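Local structure of CS6 fimbrial subunit B, CS6 fimbrial subunit A (Escherichia coli, 4B9G) at residues Ser88-Phe93 / Thr107-Ser112. The protein is a pilin subunit of the CS6 colonization factor of enterotoxigenic Escherichia coli, a fimbrial assembly that probably mediates adhesion to host cells. Numbering follows the deposited sequence.
Sequences SGAGKF and TSYTFS
Ser88, the last residue of strand 79-88, makes an antiparallel hydrogen-bonded pair with Thr110 of strand 108-119. Ser88 N reaches Thr110 O at 3.3 Å, and the return bond runs from Thr110 N to Ser88 O at 3.2 Å; each N-H approaches from above the carbonyl plane. Both hydroxyls sit in the crowded position between backbone N and carbonyl carbon (chi1 69° for Ser88, 64° for Thr110) and meet tip to tip on one face of the sheet: Ser88 OG and Thr110 OG1 hydrogen-bond at 2.7 Å, with either as possible donor. Beyond this pair the chain leaves the sheet across the ring of Tyr109: Gly89 CA lies over one ring face, 3.8 Å from the centroid, in a CH-pi contact. A CB on Gly89 would run into Tyr109 CD2 and, at these backbone angles, also into Ser88 O. The pair lies in the CssB part of the fusion, in the Ig-like fold of a pilin subunit, where strand 108-119 runs between strands 79-88 and 37-44. The buried Tyr109 side chain carries its OH to Ala90 O, giving a 2.6 Å bond in the carbonyl plane, on a lone pair; Lys104 N also bonds that hydroxyl. A water accepts from Ala90 N and donates to Thr107 OG1. The edge of Phe111 points at the face of Phe93 (centroids 5.6 Å apart, planes at 75°), and both rings touch Ile54.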
ATOM      1  N   SER A  88       2.711   2.461  12.197  1.00  5.84           N
ATOM      2  CA  SER A  88       3.576   2.093  13.323  1.00  5.99           C
ATOM      3  C   SER A  88       4.891   1.547  12.800  1.00  6.30           C
ATOM      4  O   SER A  88       4.982   1.067  11.671  1.00  7.04           O
ATOM      5  CB  SER A  88       2.929   1.082  14.267  1.00  7.12           C
ATOM      6  OG  SER A  88       2.807  -0.162  13.614  1.00  9.03           O
ATOM      7  N   GLY A  89       5.908   1.618  13.656  1.00  6.25           N
ATOM      8  CA  GLY A  89       7.248   1.133  13.362  1.00  7.44           C
ATOM      9  C   GLY A  89       8.221   2.280  13.121  1.00  7.25           C
ATOM     10  O   GLY A  89       7.897   3.230  12.408  1.00  8.35           O
ATOM     11  N   ALA A  90       9.418   2.229  13.688  1.00  8.18           N
ATOM     12  CA  ALA A  90      10.336   3.368  13.640  1.00  9.78           C
ATOM     13  C   ALA A  90      10.970   3.588  12.265  1.00  8.47           C
ATOM     14  O   ALA A  90      11.402   2.632  11.608  1.00 10.93           O
ATOM     15  CB  ALA A  90      11.431   3.186  14.674  1.00 11.56           C
ATOM     16  N   GLY A  91      11.062   4.845  11.841  1.00  9.14           N
ATOM     17  CA  GLY A  91      11.812   5.177  10.645  1.00  9.21           C
ATOM     18  C   GLY A  91      11.247   6.350   9.861  1.00  9.65           C
ATOM     19  O   GLY A  91      10.090   6.732  10.041  1.00 13.01           O
ATOM     20  N   LYS A  92      12.068   6.861   8.943  1.00 10.43           N
ATOM     21  CA  LYS A  92      11.814   8.073   8.188  1.00 12.73           C
ATOM     22  C   LYS A  92      11.037   7.772   6.897  1.00 13.49           C
ATOM     23  O   LYS A  92      11.610   7.801   5.793  1.00 14.63           O
ATOM     24  CB  LYS A  92      13.148   8.784   7.870  1.00 12.49           C
ATOM     25  CG  LYS A  92      13.892   9.224   9.135  1.00 15.68           C
ATOM     26  CD  LYS A  92      15.294   9.821   8.894  1.00 19.95           C
ATOM     27  CE  LYS A  92      15.981  10.144  10.233  1.00 26.60           C
ATOM     28  NZ  LYS A  92      17.352  10.668  10.091  1.00 35.12           N
ATOM     29  N   PHE A  93       9.726   7.529   7.056  1.00 14.28           N
ATOM     30  CA  PHE A  93       8.777   7.312   5.933  1.00 11.64           C
ATOM     31  C   PHE A  93       7.798   8.491   5.813  1.00 13.57           C
ATOM     32  O   PHE A  93       7.027   8.766   6.728  1.00 19.89           O
ATOM     33  CB  PHE A  93       7.973   6.006   6.139  1.00 11.35           C
ATOM     34  CG  PHE A  93       7.056   5.630   4.977  1.00  8.09           C
ATOM     35  CD1 PHE A  93       7.524   4.896   3.905  1.00  7.97           C
ATOM     36  CD2 PHE A  93       5.723   5.984   4.983  1.00  9.63           C
ATOM     37  CE1 PHE A  93       6.691   4.554   2.859  1.00  9.66           C
ATOM     38  CE2 PHE A  93       4.887   5.637   3.946  1.00 11.49           C
ATOM     39  CZ  PHE A  93       5.357   4.914   2.889  1.00 10.02           C
ATOM     40  N   THR A 107      11.234  -6.117  14.273  1.00 15.22           N
ATOM     41  CA  THR A 107      10.178  -5.281  14.756  1.00 17.55           C
ATOM     42  C   THR A 107       9.078  -5.177  13.725  1.00 14.64           C
ATOM     43  O   THR A 107       9.252  -5.431  12.550  1.00 14.52           O
ATOM     44  CB  THR A 107      10.617  -3.907  15.095  1.00 21.52           C
ATOM     45  OG1 THR A 107      10.942  -3.248  13.914  1.00 19.81           O
ATOM     46  CG2 THR A 107      11.713  -3.899  15.958  1.00 21.12           C
ATOM     47  N   SER A 108       7.931  -4.781  14.213  1.00 15.61           N
ATOM     48  CA  SER A 108       6.736  -4.811  13.369  1.00 14.13           C
ATOM     49  C   SER A 108       6.358  -3.417  12.844  1.00 11.52           C
ATOM     50  O   SER A 108       6.531  -2.408  13.530  1.00 14.91           O
ATOM     51  CB  SER A 108       5.570  -5.419  14.150  1.00 17.97           C
ATOM     52  OG  SER A 108       5.701  -6.829  14.268  1.00 28.85           O
ATOM     53  N   TYR A 109       5.836  -3.393  11.620  1.00  9.16           N
ATOM     54  CA  TYR A 109       5.398  -2.174  10.944  1.00  7.75           C
ATOM     55  C   TYR A 109       3.966  -2.357  10.457  1.00  7.73           C
ATOM     56  O   TYR A 109       3.567  -3.445  10.011  1.00  9.16           O
ATOM     57  CB  TYR A 109       6.312  -1.857   9.732  1.00  6.93           C
ATOM     58  CG  TYR A 109       7.667  -1.371  10.150  1.00  7.00           C
ATOM     59  CD1 TYR A 109       8.593  -2.243  10.704  1.00  7.90           C
ATOM     60  CD2 TYR A 109       7.992  -0.017  10.101  1.00  6.80           C
ATOM     61  CE1 TYR A 109       9.823  -1.789  11.159  1.00  8.03           C
ATOM     62  CE2 TYR A 109       9.227   0.445  10.570  1.00  7.98           C
ATOM     63  CZ  TYR A 109      10.125  -0.446  11.123  1.00  7.72           C
ATOM     64  OH  TYR A 109      11.336  -0.015  11.613  1.00  8.29           O
ATOM     65  N   THR A 110       3.186  -1.288  10.530  1.00  5.98           N
ATOM     66  CA  THR A 110       1.855  -1.282   9.960  1.00  5.75           C
ATOM     67  C   THR A 110       1.693  -0.070   9.068  1.00  4.91           C
ATOM     68  O   THR A 110       2.287   0.984   9.311  1.00  5.62           O
ATOM     69  CB  THR A 110       0.739  -1.308  11.017  1.00  7.13           C
ATOM     70  OG1 THR A 110       0.792  -0.114  11.791  1.00  8.07           O
ATOM     71  CG2 THR A 110       0.853  -2.552  11.913  1.00  8.40           C
ATOM     72  N   PHE A 111       0.892  -0.240   8.022  1.00  4.96           N
ATOM     73  CA  PHE A 111       0.611   0.800   7.043  1.00  5.31           C
ATOM     74  C   PHE A 111      -0.873   0.748   6.698  1.00  5.06           C
ATOM     75  O   PHE A 111      -1.527  -0.299   6.866  1.00  6.33           O
ATOM     76  CB  PHE A 111       1.429   0.605   5.752  1.00  5.76           C
ATOM     77  CG  PHE A 111       2.930   0.535   5.961  1.00  5.72           C
ATOM     78  CD1 PHE A 111       3.542  -0.652   6.348  1.00  6.01           C
ATOM     79  CD2 PHE A 111       3.735   1.655   5.733  1.00  5.93           C
ATOM     80  CE1 PHE A 111       4.900  -0.717   6.525  1.00  7.53           C
ATOM     81  CE2 PHE A 111       5.113   1.593   5.908  1.00  7.15           C
ATOM     82  CZ  PHE A 111       5.699   0.408   6.294  1.00  7.44           C
ATOM     83  N   SER A 112      -1.453   1.797   6.204  1.00  5.71           N
ATOM     84  CA  SER A 112      -2.775   1.981   5.771  1.00  5.76           C
ATOM     85  C   SER A 112      -2.839   2.583   4.356  1.00  4.62           C
ATOM     86  O   SER A 112      -2.066   3.491   4.038  1.00  5.65           O
ATOM     87  CB  SER A 112      -3.594   2.763   6.786  1.00  7.64           C
ATOM     88  OG  SER A 112      -2.983   3.929   6.928  1.00 14.36           O
TER
HETATM   89  O   HOH W   1      10.384  -0.235  14.908  1.00 17.67           O